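Local coordinates for ferredoxin (Thauera aromatica, PDB 1RGV), which carries two [4Fe-4S] clusters and transfers electrons, serving as the electron donor of 4-hydroxybenzoyl-CoA reductase, at residues A[18-22]-A[36-40]. Residues are numbered along the deposited sequence; the frame is centred on the assembly and turned at random.
Sequences CPNEA and KCSEC. With SF4 (iron/sulfur cluster), chain C.
Lys36 lays its extended aliphatic chain alongside the loop 18-22, CB lying 3.7 Å from Ala22 CB and CD 3.8 Å from Glu21 O. Here the loops are 5.0 Å apart (Ala22 CA to Lys36 CA); they diverge to 7.2 Å between Pro19 CA and Cys40 CA, where Pro19 CD still meets Cys40 SG at 4.2 Å. The cluster is held between cysteine sulfurs of both: Cys18 and Cys37, both t, bind FE1 (SG 2.4 Å) and FE3 (SG 2.5 Å); Cys40 SG binds FE4 at 2.5 Å. Cys37 and Cys40 form a C-x-x-C pair, with Glu39 and Cys40 at positive phi, whereas Cys18 ends the first cysteine motif: the shared ligation general to two-cluster [4Fe-4S] ferredoxins. Loop 18-22 curls round Cys18 SG, which accepts Asn20 N (3.4 Å) and, past Glu21 at positive phi, Ala22 N (3.1 Å). Asn20 (m) brings OD1 to 3.1 Å from Ser38 OG, whose hydroxyl also has Val41 O within reach. Cys49 completes the site; the connection between the loops includes the antiparallel pair 23-24/31-32, while helix 68-78 packs Tyr75 against Asn20 and Ser38.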
ATOM      1  N   CYS A  18       5.347  -5.152  -1.017  1.00 43.52           N
ATOM      2  CA  CYS A  18       4.882  -4.650   0.274  1.00 43.89           C
ATOM      3  C   CYS A  18       5.584  -5.200   1.512  1.00 43.28           C
ATOM      4  O   CYS A  18       5.524  -6.396   1.794  1.00 41.71           O
ATOM      5  CB  CYS A  18       3.380  -4.863   0.420  1.00 45.24           C
ATOM      6  SG  CYS A  18       2.734  -4.173   1.964  1.00 47.71           S
ATOM      7  N   PRO A  19       6.242  -4.311   2.281  1.00 43.44           N
ATOM      8  CA  PRO A  19       6.976  -4.634   3.506  1.00 43.99           C
ATOM      9  C   PRO A  19       6.083  -4.808   4.732  1.00 45.14           C
ATOM     10  O   PRO A  19       6.564  -5.182   5.802  1.00 45.87           O
ATOM     11  CB  PRO A  19       7.907  -3.440   3.664  1.00 43.54           C
ATOM     12  CG  PRO A  19       7.042  -2.316   3.208  1.00 42.83           C
ATOM     13  CD  PRO A  19       6.420  -2.885   1.940  1.00 43.46           C
ATOM     14  N   ASN A  20       4.793  -4.522   4.584  1.00 45.77           N
ATOM     15  CA  ASN A  20       3.856  -4.640   5.699  1.00 45.45           C
ATOM     16  C   ASN A  20       2.731  -5.622   5.404  1.00 45.85           C
ATOM     17  O   ASN A  20       1.764  -5.698   6.161  1.00 45.92           O
ATOM     18  CB  ASN A  20       3.236  -3.279   6.030  1.00 45.49           C
ATOM     19  CG  ASN A  20       4.272  -2.224   6.366  1.00 45.96           C
ATOM     20  OD1 ASN A  20       3.928  -1.079   6.679  1.00 46.16           O
ATOM     21  ND2 ASN A  20       5.545  -2.597   6.302  1.00 45.90           N
ATOM     22  N   GLU A  21       2.851  -6.360   4.303  1.00 46.09           N
ATOM     23  CA  GLU A  21       1.824  -7.326   3.927  1.00 46.88           C
ATOM     24  C   GLU A  21       0.444  -6.671   3.985  1.00 45.47           C
ATOM     25  O   GLU A  21      -0.509  -7.240   4.524  1.00 44.67           O
ATOM     26  CB  GLU A  21       1.870  -8.517   4.881  1.00 49.22           C
ATOM     27  CG  GLU A  21       3.222  -9.192   4.943  1.00 53.94           C
ATOM     28  CD  GLU A  21       3.296 -10.227   6.048  1.00 57.85           C
ATOM     29  OE1 GLU A  21       3.145  -9.841   7.231  1.00 59.46           O
ATOM     30  OE2 GLU A  21       3.502 -11.423   5.732  1.00 59.34           O
ATOM     31  N   ALA A  22       0.349  -5.471   3.424  1.00 44.40           N
ATOM     32  CA  ALA A  22      -0.899  -4.721   3.424  1.00 43.56           C
ATOM     33  C   ALA A  22      -1.786  -4.996   2.214  1.00 42.66           C
ATOM     34  O   ALA A  22      -2.911  -4.504   2.143  1.00 43.41           O
ATOM     35  CB  ALA A  22      -0.603  -3.227   3.518  1.00 43.16           C
ATOM     36  N   LYS A  36      -2.635  -1.383   7.702  1.00 44.22           N
ATOM     37  CA  LYS A  36      -1.263  -1.842   7.543  1.00 44.32           C
ATOM     38  C   LYS A  36      -0.422  -1.031   6.558  1.00 44.03           C
ATOM     39  O   LYS A  36       0.803  -1.176   6.523  1.00 44.05           O
ATOM     40  CB  LYS A  36      -1.271  -3.311   7.119  1.00 45.70           C
ATOM     41  CG  LYS A  36      -2.102  -4.193   8.033  1.00 48.75           C
ATOM     42  CD  LYS A  36      -2.224  -5.599   7.477  1.00 52.87           C
ATOM     43  CE  LYS A  36      -3.212  -6.436   8.282  1.00 54.88           C
ATOM     44  NZ  LYS A  36      -3.396  -7.799   7.701  1.00 56.41           N
ATOM     45  N   CYS A  37      -1.059  -0.180   5.760  1.00 43.10           N
ATOM     46  CA  CYS A  37      -0.310   0.608   4.788  1.00 42.89           C
ATOM     47  C   CYS A  37       0.276   1.877   5.387  1.00 43.79           C
ATOM     48  O   CYS A  37      -0.455   2.799   5.738  1.00 43.44           O
ATOM     49  CB  CYS A  37      -1.193   0.977   3.594  1.00 42.20           C
ATOM     50  SG  CYS A  37      -0.382   2.056   2.377  1.00 37.23           S
ATOM     51  N   SER A  38       1.603   1.917   5.492  1.00 45.25           N
ATOM     52  CA  SER A  38       2.303   3.079   6.037  1.00 46.37           C
ATOM     53  C   SER A  38       2.905   3.887   4.894  1.00 47.43           C
ATOM     54  O   SER A  38       3.738   4.771   5.111  1.00 47.66           O
ATOM     55  CB  SER A  38       3.426   2.634   6.975  1.00 46.45           C
ATOM     56  OG  SER A  38       4.462   1.987   6.254  1.00 45.40           O
ATOM     57  N   GLU A  39       2.478   3.571   3.675  1.00 48.19           N
ATOM     58  CA  GLU A  39       2.980   4.244   2.484  1.00 48.93           C
ATOM     59  C   GLU A  39       4.484   4.021   2.353  1.00 49.11           C
ATOM     60  O   GLU A  39       5.202   4.834   1.768  1.00 49.85           O
ATOM     61  CB  GLU A  39       2.642   5.739   2.538  1.00 48.00           C
ATOM     62  CG  GLU A  39       1.151   5.999   2.340  1.00 48.18           C
ATOM     63  CD  GLU A  39       0.799   7.467   2.290  1.00 47.94           C
ATOM     64  OE1 GLU A  39       1.483   8.215   1.558  1.00 47.42           O
ATOM     65  OE2 GLU A  39      -0.170   7.870   2.973  1.00 47.82           O
ATOM     66  N   CYS A  40       4.938   2.896   2.901  1.00 48.80           N
ATOM     67  CA  CYS A  40       6.339   2.501   2.880  1.00 48.73           C
ATOM     68  C   CYS A  40       7.257   3.312   3.789  1.00 49.28           C
ATOM     69  O   CYS A  40       8.454   3.026   3.864  1.00 49.21           O
ATOM     70  CB  CYS A  40       6.883   2.529   1.449  1.00 48.73           C
ATOM     71  SG  CYS A  40       6.528   1.036   0.502  1.00 48.27           S
TER
HETATM   72 FE1  SF4 C 102       2.603  -1.827   1.331  1.00 38.49          FE
HETATM   73 FE2  SF4 C 102       2.292  -0.262  -1.012  1.00 38.54          FE
HETATM   74 FE3  SF4 C 102       1.406   0.583   1.436  1.00 38.45          FE
HETATM   75 FE4  SF4 C 102       4.130   0.398   0.870  1.00 38.79          FE
HETATM   76  S1  SF4 C 102       2.521   1.810  -0.162  1.00 37.03           S
HETATM   77  S2  SF4 C 102       3.048  -0.082   2.594  1.00 38.63           S
HETATM   78  S3  SF4 C 102       4.101  -1.364  -0.499  1.00 37.07           S
HETATM   79  S4  SF4 C 102       0.633  -1.090   0.357  1.00 37.38           S